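Long-range contacts in tapirin (PDB 6N2B), which probably binds cellulose through its C-terminal beta-helix domain, helping the thermophilic bacterium adhere to plant biomass, and also carries a calcium ion: residues A[301-306]-A[320-325]; A[336-341]-A[359-364]; A[342-347]-A[363-368]. One frame throughout, in Å; residues are numbered along the deposited sequence. Where two conformers were deposited one is given.

Contact 1. Residues A[301-306]-A[320-325]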
loop_
_atom_site.group_PDB
_atom_site.type_symbol
_atom_site.label_atom_id
_atom_site.label_comp_id
_atom_site.label_asym_id
_atom_site.label_seq_id
_atom_site.Cartn_x
_atom_site.Cartn_y
_atom_site.Cartn_z
ATOM N N MET A 301 -11.763 -2.458 -9.144
ATOM C CA MET A 301 -10.572 -3.253 -8.857
ATOM C C MET A 301 -10.339 -4.158 -10.051
ATOM O O MET A 301 -11.104 -5.099 -10.270
ATOM C CB MET A 301 -10.727 -4.089 -7.594
ATOM C CG MET A 301 -9.528 -4.993 -7.346
ATOM S SD MET A 301 -9.425 -5.549 -5.634
ATOM C CE MET A 301 -10.656 -6.861 -5.646
ATOM N N GLU A 302 -9.294 -3.880 -10.815
ATOM C CA GLU A 302 -8.963 -4.643 -12.007
ATOM C C GLU A 302 -7.821 -5.585 -11.656
ATOM O O GLU A 302 -6.680 -5.151 -11.454
ATOM C CB GLU A 302 -8.594 -3.704 -13.150
ATOM C CG GLU A 302 -8.368 -4.372 -14.479
ATOM C CD GLU A 302 -7.952 -3.375 -15.537
ATOM O OE1 GLU A 302 -8.254 -2.167 -15.364
ATOM O OE2 GLU A 302 -7.315 -3.797 -16.533
ATOM N N LEU A 303 -8.135 -6.875 -11.569
ATOM C CA LEU A 303 -7.160 -7.893 -11.198
ATOM C C LEU A 303 -6.746 -8.627 -12.467
ATOM O O LEU A 303 -7.235 -9.714 -12.782
ATOM C CB LEU A 303 -7.747 -8.839 -10.155
ATOM C CG LEU A 303 -8.168 -8.111 -8.885
ATOM C CD1 LEU A 303 -8.813 -9.059 -7.874
ATOM C CD2 LEU A 303 -6.967 -7.414 -8.276
ATOM N N ASN A 304 -5.844 -8.002 -13.221
ATOM C CA ASN A 304 -5.239 -8.702 -14.339
ATOM C C ASN A 304 -4.281 -9.741 -13.811
ATOM O O ASN A 304 -3.868 -9.711 -12.656
ATOM C CB ASN A 304 -4.507 -7.752 -15.276
ATOM C CG ASN A 304 -5.452 -7.005 -16.167
ATOM O OD1 ASN A 304 -6.004 -7.575 -17.115
ATOM N ND2 ASN A 304 -5.680 -5.728 -15.856
ATOM N N GLY A 305 -3.905 -10.660 -14.684
ATOM C CA GLY A 305 -3.600 -12.001 -14.271
ATOM C C GLY A 305 -2.142 -12.395 -14.346
ATOM O O GLY A 305 -1.251 -11.604 -14.666
ATOM N N TYR A 306 -1.953 -13.702 -14.174
ATOM C CA TYR A 306 -0.851 -14.364 -13.504
ATOM C C TYR A 306 -0.716 -13.734 -12.133
ATOM O O TYR A 306 0.079 -12.820 -11.899
ATOM C CB TYR A 306 0.382 -14.354 -14.383
ATOM C CG TYR A 306 0.098 -15.300 -15.525
ATOM C CD1 TYR A 306 -0.475 -16.549 -15.272
ATOM C CD2 TYR A 306 0.298 -14.925 -16.854
ATOM C CE1 TYR A 306 -0.789 -17.419 -16.304
ATOM C CE2 TYR A 306 -0.013 -15.799 -17.899
ATOM C CZ TYR A 306 -0.557 -17.041 -17.615
ATOM O OH TYR A 306 -0.868 -17.905 -18.639
ATOM N N VAL A 320 -15.521 -5.092 -10.075
ATOM C CA VAL A 320 -14.369 -5.956 -9.863
ATOM C C VAL A 320 -14.179 -6.759 -11.139
ATOM O O VAL A 320 -15.034 -7.565 -11.502
ATOM C CB VAL A 320 -14.559 -6.880 -8.654
ATOM C CG1 VAL A 320 -13.320 -7.743 -8.458
ATOM C CG2 VAL A 320 -14.880 -6.082 -7.384
ATOM N N GLN A 321 -13.083 -6.517 -11.839
ATOM C CA GLN A 321 -12.718 -7.318 -12.991
ATOM C C GLN A 321 -11.643 -8.309 -12.591
ATOM O O GLN A 321 -10.677 -7.954 -11.918
ATOM C CB GLN A 321 -12.186 -6.466 -14.134
ATOM C CG GLN A 321 -13.049 -5.317 -14.575
ATOM C CD GLN A 321 -12.277 -4.366 -15.497
ATOM O OE1 GLN A 321 -11.968 -4.705 -16.651
ATOM N NE2 GLN A 321 -11.940 -3.177 -14.977
ATOM N N VAL A 322 -11.807 -9.547 -13.022
ATOM C CA VAL A 322 -10.805 -10.582 -12.862
ATOM C C VAL A 322 -10.573 -11.132 -14.261
ATOM O O VAL A 322 -11.470 -11.759 -14.835
ATOM C CB VAL A 322 -11.274 -11.677 -11.893
ATOM C CG1 VAL A 322 -10.211 -12.750 -11.707
ATOM C CG2 VAL A 322 -11.660 -11.062 -10.562
ATOM N N LYS A 323 -9.400 -10.867 -14.836
ATOM C CA LYS A 323 -9.198 -11.258 -16.226
ATOM C C LYS A 323 -7.734 -11.573 -16.495
ATOM O O LYS A 323 -6.862 -11.410 -15.634
ATOM C CB LYS A 323 -9.700 -10.176 -17.195
ATOM C CG LYS A 323 -8.970 -8.856 -17.101
ATOM C CD LYS A 323 -9.806 -7.700 -17.627
ATOM C CE LYS A 323 -8.918 -6.545 -18.100
ATOM N NZ LYS A 323 -9.699 -5.409 -18.687
ATOM N N ASN A 324 -7.493 -12.039 -17.722
ATOM C CA ASN A 324 -6.165 -12.380 -18.234
ATOM C C ASN A 324 -5.435 -13.342 -17.299
ATOM O O ASN A 324 -4.275 -13.143 -16.946
ATOM C CB ASN A 324 -5.348 -11.122 -18.503
ATOM C CG ASN A 324 -5.954 -10.282 -19.609
ATOM O OD1 ASN A 324 -6.149 -10.771 -20.723
ATOM N ND2 ASN A 324 -6.302 -9.032 -19.302
ATOM N N TYR A 325 -6.139 -14.406 -16.918
ATOM C CA TYR A 325 -5.691 -15.542 -16.101
ATOM C C TYR A 325 -5.583 -15.210 -14.618
ATOM O O TYR A 325 -5.024 -16.013 -13.859
ATOM C CB TYR A 325 -4.365 -16.127 -16.586
ATOM C CG TYR A 325 -4.491 -16.738 -17.950
ATOM C CD1 TYR A 325 -4.282 -15.972 -19.093
ATOM C CD2 TYR A 325 -4.856 -18.074 -18.110
ATOM C CE1 TYR A 325 -4.417 -16.516 -20.368
ATOM C CE2 TYR A 325 -4.992 -18.636 -19.382
ATOM C CZ TYR A 325 -4.771 -17.850 -20.508
ATOM O OH TYR A 325 -4.895 -18.382 -21.774
#
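Two successive coils of the tapirin beta-helix meet here, L303 of one against V322 of the next and E302 against K323, on a flat parallel face of the solenoid. Strands 301-303 and 320-322 run 4.7 Å apart and nearly parallel, joined by Q321 N to M301 O, L303 N to Q321 O and K323 N to L303 O. M301, L303, V320 and V322 point to the interior, where M301 CE lies 4.0 Å from V320 CG1 and all four side chains touch F328 of strand 327-330. On the other face a polar cluster gathers around E302. Its chain is extended, with CG anti to the backbone N (chi1 -174°), and OE2 forms a long salt bridge to K323 NZ at 3.6 Å. That ammonium also donates to Q321 OE1, while Q321 NE2 crosses at E302 CG, 3.8 Å away. Like residues meet between coils, as they often do in parallel beta-helices, where each strand gives way to its turn: N324 ND2 donates to N304 OD1 at 2.6 Å, the two amides 20° from coplanar and the N-H...O angle 160°. The other end of the N304 amide is used as well: N304 ND2 donates to E302 OE2 at 2.6 Å, on the anti side of the carboxylate but well out of its plane. An alanine in place of N304 would probably leave N324 ND2 without this acceptor and E302 OE2 without its amide donor, the carboxylate then held by K323 alone among the contacts just described. Beyond G305, the rings of Y306 and Y325 are nearly parallel but slid apart, centroids 5.3 Å from each other. Y325 CB sits over the Y306 face, offset toward the rim, and Y306 OH lies 3.8 Å above the centre of the Y325 ring.

Contact 2. Residues A[336-341]-A[359-364]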
loop_
_atom_site.group_PDB
_atom_site.type_symbol
_atom_site.label_atom_id
_atom_site.label_comp_id
_atom_site.label_asym_id
_atom_site.label_seq_id
_atom_site.Cartn_x
_atom_site.Cartn_y
_atom_site.Cartn_z
ATOM N N VAL A 336 -20.333 -5.876 -4.061
ATOM C CA VAL A 336 -19.768 -5.089 -5.148
ATOM C C VAL A 336 -20.883 -4.696 -6.107
ATOM O O VAL A 336 -21.965 -5.281 -6.109
ATOM C CB VAL A 336 -18.655 -5.847 -5.904
ATOM C CG1 VAL A 336 -17.739 -6.539 -4.933
ATOM C CG2 VAL A 336 -19.248 -6.837 -6.893
ATOM N N LYS A 337 -20.607 -3.667 -6.909
ATOM C CA LYS A 337 -21.536 -3.251 -7.952
ATOM C C LYS A 337 -21.591 -4.289 -9.066
ATOM O O LYS A 337 -22.671 -4.667 -9.532
ATOM C CB LYS A 337 -21.118 -1.879 -8.506
ATOM C CG LYS A 337 -22.108 -1.195 -9.481
ATOM C CD LYS A 337 -23.385 -0.768 -8.747
ATOM C CE LYS A 337 -24.133 0.333 -9.482
ATOM N NZ LYS A 337 -25.607 0.257 -9.234
ATOM N N LYS A 338 -20.431 -4.762 -9.498
ATOM C CA LYS A 338 -20.344 -5.696 -10.604
ATOM C C LYS A 338 -19.121 -6.582 -10.396
ATOM O O LYS A 338 -18.093 -6.141 -9.872
ATOM C CB LYS A 338 -20.269 -4.962 -11.956
ATOM C CG LYS A 338 -20.667 -5.825 -13.148
ATOM C CD LYS A 338 -20.554 -5.112 -14.486
ATOM C CE LYS A 338 -21.019 -6.052 -15.620
ATOM N NZ LYS A 338 -20.902 -5.520 -17.012
ATOM N N LEU A 339 -19.257 -7.849 -10.765
ATOM C CA LEU A 339 -18.124 -8.750 -10.884
ATOM C C LEU A 339 -18.115 -9.224 -12.319
ATOM O O LEU A 339 -19.134 -9.718 -12.806
ATOM C CB LEU A 339 -18.234 -9.934 -9.926
ATOM C CG LEU A 339 -17.221 -11.048 -10.210
ATOM C CD1 LEU A 339 -15.784 -10.582 -9.925
ATOM C CD2 LEU A 339 -17.551 -12.319 -9.437
ATOM N N THR A 340 -17.004 -9.027 -13.015
ATOM C CA THR A 340 -16.887 -9.543 -14.370
ATOM C C THR A 340 -15.621 -10.377 -14.454
ATOM O O THR A 340 -14.545 -9.926 -14.062
ATOM C CB THR A 340 -16.912 -8.424 -15.444
ATOM O OG1 THR A 340 -15.600 -7.907 -15.678
ATOM C CG2 THR A 340 -17.806 -7.301 -15.020
ATOM N N VAL A 341 -15.763 -11.606 -14.927
ATOM C CA VAL A 341 -14.642 -12.500 -15.170
ATOM C C VAL A 341 -14.564 -12.725 -16.674
ATOM O O VAL A 341 -15.554 -13.116 -17.301
ATOM C CB VAL A 341 -14.801 -13.817 -14.394
ATOM C CG1 VAL A 341 -13.525 -14.642 -14.451
ATOM C CG2 VAL A 341 -15.169 -13.513 -12.963
ATOM N N GLN A 359 -24.656 -6.836 -10.444
ATOM C CA GLN A 359 -24.539 -7.490 -11.737
ATOM C C GLN A 359 -23.397 -8.496 -11.729
ATOM O O GLN A 359 -22.376 -8.308 -11.057
ATOM C CB GLN A 359 -24.318 -6.472 -12.856
ATOM C CG GLN A 359 -25.581 -5.764 -13.261
ATOM C CD GLN A 359 -25.311 -4.633 -14.203
ATOM O OE1 GLN A 359 -24.623 -4.802 -15.220
ATOM N NE2 GLN A 359 -25.841 -3.458 -13.874
ATOM N N LEU A 360 -23.577 -9.563 -12.502
ATOM C CA LEU A 360 -22.559 -10.587 -12.675
ATOM C C LEU A 360 -22.408 -10.883 -14.158
ATOM O O LEU A 360 -23.364 -11.310 -14.809
ATOM C CB LEU A 360 -22.927 -11.852 -11.908
ATOM C CG LEU A 360 -22.145 -13.110 -12.277
ATOM C CD1 LEU A 360 -20.662 -12.918 -12.021
ATOM C CD2 LEU A 360 -22.689 -14.268 -11.479
ATOM N N GLU A 361 -21.212 -10.662 -14.688
ATOM C CA GLU A 361 -20.896 -10.934 -16.082
ATOM C C GLU A 361 -19.742 -11.921 -16.136
ATOM O O GLU A 361 -18.734 -11.725 -15.457
ATOM C CB GLU A 361 -20.530 -9.638 -16.815
ATOM C CG GLU A 361 -20.365 -9.783 -18.330
ATOM C CD GLU A 361 -19.739 -8.554 -18.975
ATOM O OE1 GLU A 361 -18.800 -8.719 -19.792
ATOM O OE2 GLU A 361 -20.184 -7.426 -18.657
ATOM N N VAL A 362 -19.897 -12.989 -16.919
ATOM C CA VAL A 362 -18.836 -13.958 -17.182
ATOM C C VAL A 362 -18.739 -14.139 -18.692
ATOM O O VAL A 362 -19.759 -14.140 -19.390
ATOM C CB VAL A 362 -19.092 -15.307 -16.475
ATOM C CG1 VAL A 362 -17.872 -16.238 -16.602
ATOM C CG2 VAL A 362 -19.458 -15.082 -15.018
ATOM N N ARG A 363 -17.518 -14.299 -19.199
ATOM C CA ARG A 363 -17.265 -14.078 -20.613
ATOM C C ARG A 363 -15.933 -14.715 -20.976
ATOM O O ARG A 363 -15.131 -15.034 -20.096
ATOM C CB ARG A 363 -17.266 -12.572 -20.910
ATOM C CG ARG A 363 -17.324 -12.145 -22.362
ATOM C CD ARG A 363 -17.943 -10.754 -22.473
ATOM N NE ARG A 363 -19.274 -10.678 -21.854
ATOM C CZ ARG A 363 -20.426 -10.996 -22.458
ATOM N NH1 ARG A 363 -20.440 -11.416 -23.724
ATOM N NH2 ARG A 363 -21.577 -10.889 -21.792
ATOM N N ASN A 364 -15.729 -14.921 -22.282
ATOM C CA ASN A 364 -14.462 -15.355 -22.868
ATOM C C ASN A 364 -13.661 -16.293 -21.970
ATOM O O ASN A 364 -12.534 -15.965 -21.584
ATOM C CB ASN A 364 -13.595 -14.141 -23.219
ATOM C CG ASN A 364 -14.257 -13.209 -24.222
ATOM O OD1 ASN A 364 -15.174 -13.603 -24.947
ATOM N ND2 ASN A 364 -13.787 -11.962 -24.272
#
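K338 and E361 form the closest polar contact between these strands: K338 NZ lies 2.6 Å from E361 OE2 in a hydrogen-bonded salt bridge, met nearly along the C-O axis. The lysine reaches the carboxylate from two residues earlier in the register, the position paired with Q359, crossing the outer surface with its chain fully extended. On the way its CG packs 3.7 Å from Q359 CB, and its CE passes E361 CB. E361 leaves the backbone with CG anti to N (chi1 -172°), and its second oxygen is engaged from further along its own strand: R363 NE stands 2.9 Å from E361 OE1, above the carboxylate plane. One carboxylate thus lies between two cationic groups, a network that would probably stabilise its negative charge and limit its rotation. Beside it, T340 CG2 rests 4.0 Å from E361 CB, the two side chains pointing the same way. Opposite this polar row, L339 and L360 lie side by side, L339 CD2 to L360 CD1 at 4.1 Å, with V341 and V362 paired next to them, facing the solenoid interior. The backbone sets this register. Q359 N bonds to K337 O, L339 N to Q359 O, E361 N to L339 O and V341 N to E361 O; the E361 N bond is nearly straight, at 174°, while a last one from R363 N to V341 O is weak. The strands run 6° from parallel, the bonds pairing L339 with L360, T340 with E361 and V341 with V362. Strand 338-341 is bordered on its other edge by 319-322, and 359-363 by 380-384, an outermost strand of this parallel sheet; from the interior, T347 of strand 346-349 covers L339 and V341, and L376 and T378 of strand 375-378 cover L360.

Contact 3. Residues A[342-347]-A[363-368]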
loop_
_atom_site.group_PDB
_atom_site.type_symbol
_atom_site.label_atom_id
_atom_site.label_comp_id
_atom_site.label_asym_id
_atom_site.label_seq_id
_atom_site.Cartn_x
_atom_site.Cartn_y
_atom_site.Cartn_z
ATOM N N THR A 342 -13.405 -12.446 -17.262
ATOM C CA THR A 342 -13.213 -12.536 -18.702
ATOM C C THR A 342 -11.823 -13.081 -18.964
ATOM O O THR A 342 -10.985 -13.154 -18.064
ATOM C CB THR A 342 -13.346 -11.164 -19.387
ATOM O OG1 THR A 342 -14.327 -10.377 -18.710
ATOM C CG2 THR A 342 -13.741 -11.299 -20.864
ATOM N N ASP A 343 -11.587 -13.452 -20.216
ATOM C CA ASP A 343 -10.242 -13.672 -20.732
ATOM C C ASP A 343 -9.441 -14.594 -19.813
ATOM O O ASP A 343 -8.293 -14.325 -19.464
ATOM C CB ASP A 343 -9.524 -12.332 -20.957
ATOM C CG ASP A 343 -10.373 -11.323 -21.758
ATOM O OD1 ASP A 343 -10.789 -11.607 -22.911
ATOM O OD2 ASP A 343 -10.639 -10.233 -21.221
ATOM N N ASN A 344 -10.085 -15.686 -19.406
ATOM C CA ASN A 344 -9.499 -16.787 -18.644
ATOM C C ASN A 344 -9.281 -16.473 -17.178
ATOM O O ASN A 344 -8.506 -17.164 -16.517
ATOM C CB ASN A 344 -8.175 -17.256 -19.239
ATOM C CG ASN A 344 -8.369 -18.002 -20.517
ATOM O OD1 ASN A 344 -8.024 -17.513 -21.592
ATOM N ND2 ASN A 344 -8.936 -19.200 -20.419
ATOM N N GLY A 345 -9.951 -15.469 -16.639
ATOM C CA GLY A 345 -9.930 -15.257 -15.210
ATOM C C GLY A 345 -10.621 -16.386 -14.459
ATOM O O GLY A 345 -11.163 -17.336 -15.032
ATOM N N ARG A 346 -10.581 -16.270 -13.130
ATOM C CA ARG A 346 -11.290 -17.184 -12.238
ATOM C C ARG A 346 -11.578 -16.491 -10.916
ATOM O O ARG A 346 -10.676 -15.908 -10.310
ATOM C CB ARG A 346 -10.498 -18.471 -11.976
ATOM C CG ARG A 346 -11.171 -19.331 -10.923
ATOM C CD ARG A 346 -10.750 -20.783 -10.989
ATOM N NE ARG A 346 -9.323 -20.970 -10.760
ATOM C CZ ARG A 346 -8.768 -22.130 -10.415
ATOM N NH1 ARG A 346 -9.523 -23.218 -10.258
ATOM N NH2 ARG A 346 -7.452 -22.200 -10.229
ATOM N N THR A 347 -12.825 -16.561 -10.471
ATOM C CA THR A 347 -13.212 -16.052 -9.165
ATOM C C THR A 347 -13.886 -17.175 -8.405
ATOM O O THR A 347 -14.891 -17.715 -8.875
ATOM C CB THR A 347 -14.150 -14.860 -9.276
ATOM O OG1 THR A 347 -13.524 -13.841 -10.057
ATOM C CG2 THR A 347 -14.458 -14.319 -7.901
ATOM N N ARG A 363 -17.518 -14.299 -19.199
ATOM C CA ARG A 363 -17.265 -14.078 -20.613
ATOM C C ARG A 363 -15.933 -14.715 -20.976
ATOM O O ARG A 363 -15.131 -15.034 -20.096
ATOM C CB ARG A 363 -17.266 -12.572 -20.910
ATOM C CG ARG A 363 -17.324 -12.145 -22.362
ATOM C CD ARG A 363 -17.943 -10.754 -22.473
ATOM N NE ARG A 363 -19.274 -10.678 -21.854
ATOM C CZ ARG A 363 -20.426 -10.996 -22.458
ATOM N NH1 ARG A 363 -20.440 -11.416 -23.724
ATOM N NH2 ARG A 363 -21.577 -10.889 -21.792
ATOM N N ASN A 364 -15.729 -14.921 -22.282
ATOM C CA ASN A 364 -14.462 -15.355 -22.868
ATOM C C ASN A 364 -13.661 -16.293 -21.970
ATOM O O ASN A 364 -12.534 -15.965 -21.584
ATOM C CB ASN A 364 -13.595 -14.141 -23.219
ATOM C CG ASN A 364 -14.257 -13.209 -24.222
ATOM O OD1 ASN A 364 -15.174 -13.603 -24.947
ATOM N ND2 ASN A 364 -13.787 -11.962 -24.272
ATOM N N ASN A 365 -14.240 -17.443 -21.618
ATOM C CA ASN A 365 -13.603 -18.490 -20.815
ATOM C C ASN A 365 -13.340 -18.084 -19.374
ATOM O O ASN A 365 -12.593 -18.775 -18.671
ATOM C CB ASN A 365 -12.296 -18.994 -21.439
ATOM C CG ASN A 365 -12.540 -19.867 -22.651
ATOM O OD1 ASN A 365 -12.050 -19.566 -23.740
ATOM N ND2 ASN A 365 -13.319 -20.946 -22.475
ATOM N N GLY A 366 -13.934 -16.992 -18.905
ATOM C CA GLY A 366 -13.975 -16.758 -17.477
ATOM C C GLY A 366 -14.689 -17.891 -16.764
ATOM O O GLY A 366 -15.558 -18.562 -17.328
ATOM N N ARG A 367 -14.299 -18.123 -15.515
ATOM C CA ARG A 367 -14.906 -19.154 -14.688
ATOM C C ARG A 367 -15.235 -18.571 -13.326
ATOM O O ARG A 367 -14.434 -17.831 -12.755
ATOM C CB ARG A 367 -13.973 -20.366 -14.538
ATOM C CG ARG A 367 -13.455 -20.901 -15.866
ATOM C CD ARG A 367 -13.122 -22.393 -15.811
ATOM N NE ARG A 367 -12.244 -22.767 -14.695
ATOM C CZ ARG A 367 -10.983 -22.354 -14.533
ATOM N NH1 ARG A 367 -10.415 -21.522 -15.406
ATOM N NH2 ARG A 367 -10.281 -22.770 -13.486
ATOM N N VAL A 368 -16.419 -18.884 -12.811
ATOM C CA VAL A 368 -16.753 -18.609 -11.417
ATOM C C VAL A 368 -17.032 -19.941 -10.749
ATOM O O VAL A 368 -17.893 -20.698 -11.208
ATOM C CB VAL A 368 -17.962 -17.678 -11.266
ATOM C CG1 VAL A 368 -18.562 -17.834 -9.860
ATOM C CG2 VAL A 368 -17.580 -16.251 -11.544
#
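T342 and R363 touch where two type I' turns, 342-345 and 363-366, lie one above the other at a corner of the beta-helix. The compact part of the contact is where the chains leave these turns as strands. T347 N donates to R367 O at 3.1 Å, in the carbonyl plane, and T347 and V368 pair on the buried face, with T347 CB 4.3 Å from V368 CG2. Each turn closes on itself through a glycine, G345 N to T342 O and G366 N to R363 O. T342 directs CG2 across to the next coil, since this methyl is anti to the backbone N, and sets it 3.7 Å from R363 CB.

The rest is held more loosely. Between the turns N344 N donates to N364 O at 3.3 Å, and the bond from R367 N to G345 O is long and bent. In the conformer given, N364 ND2 makes a weak, doubtful bond to D343 OD1, at 3.3 Å. N344 and N365 lie side by side with their amide planes 11° apart, yet the nearest approach is N344 ND2 to N365 CB at 3.5 Å. R367 bends at chi3 (-51°) and crosses R346, its NH2 lying over one face of the R346 guanidinium, whose plane is turned 43° from its own. R346 NE donates to N327 OD1 in the preceding coil, which gives that arginine a polar partner away from R367. With NH1 of R346 and NH2 of R367 3.3 Å apart, two like charges are brought together, and the pair would probably repel unless solvent or other groups screen it.

Overall arrangement
The three contacts are steps along one beta-helix, all on the same side of the chain's centre and away from the calcium site. Contacts 1 and 2 share a parallel sheet: strands 319-322 and 338-341 are neighbours, probably bonded through V320 N to K338 O (2.8 Å) and V320 O to T340 N (2.9 Å), and their centres are 11 Å apart. Contact 3 continues both strands of contact 2 around the corner, sharing R363 and N364, its centre about 9 Å from that of either other contact. V322 of contact 1, V341 of contact 2 and T347 of contact 3 meet inside the coil, with T347 OG1 3.4 Å from both V322 CG2 and V341 CG2.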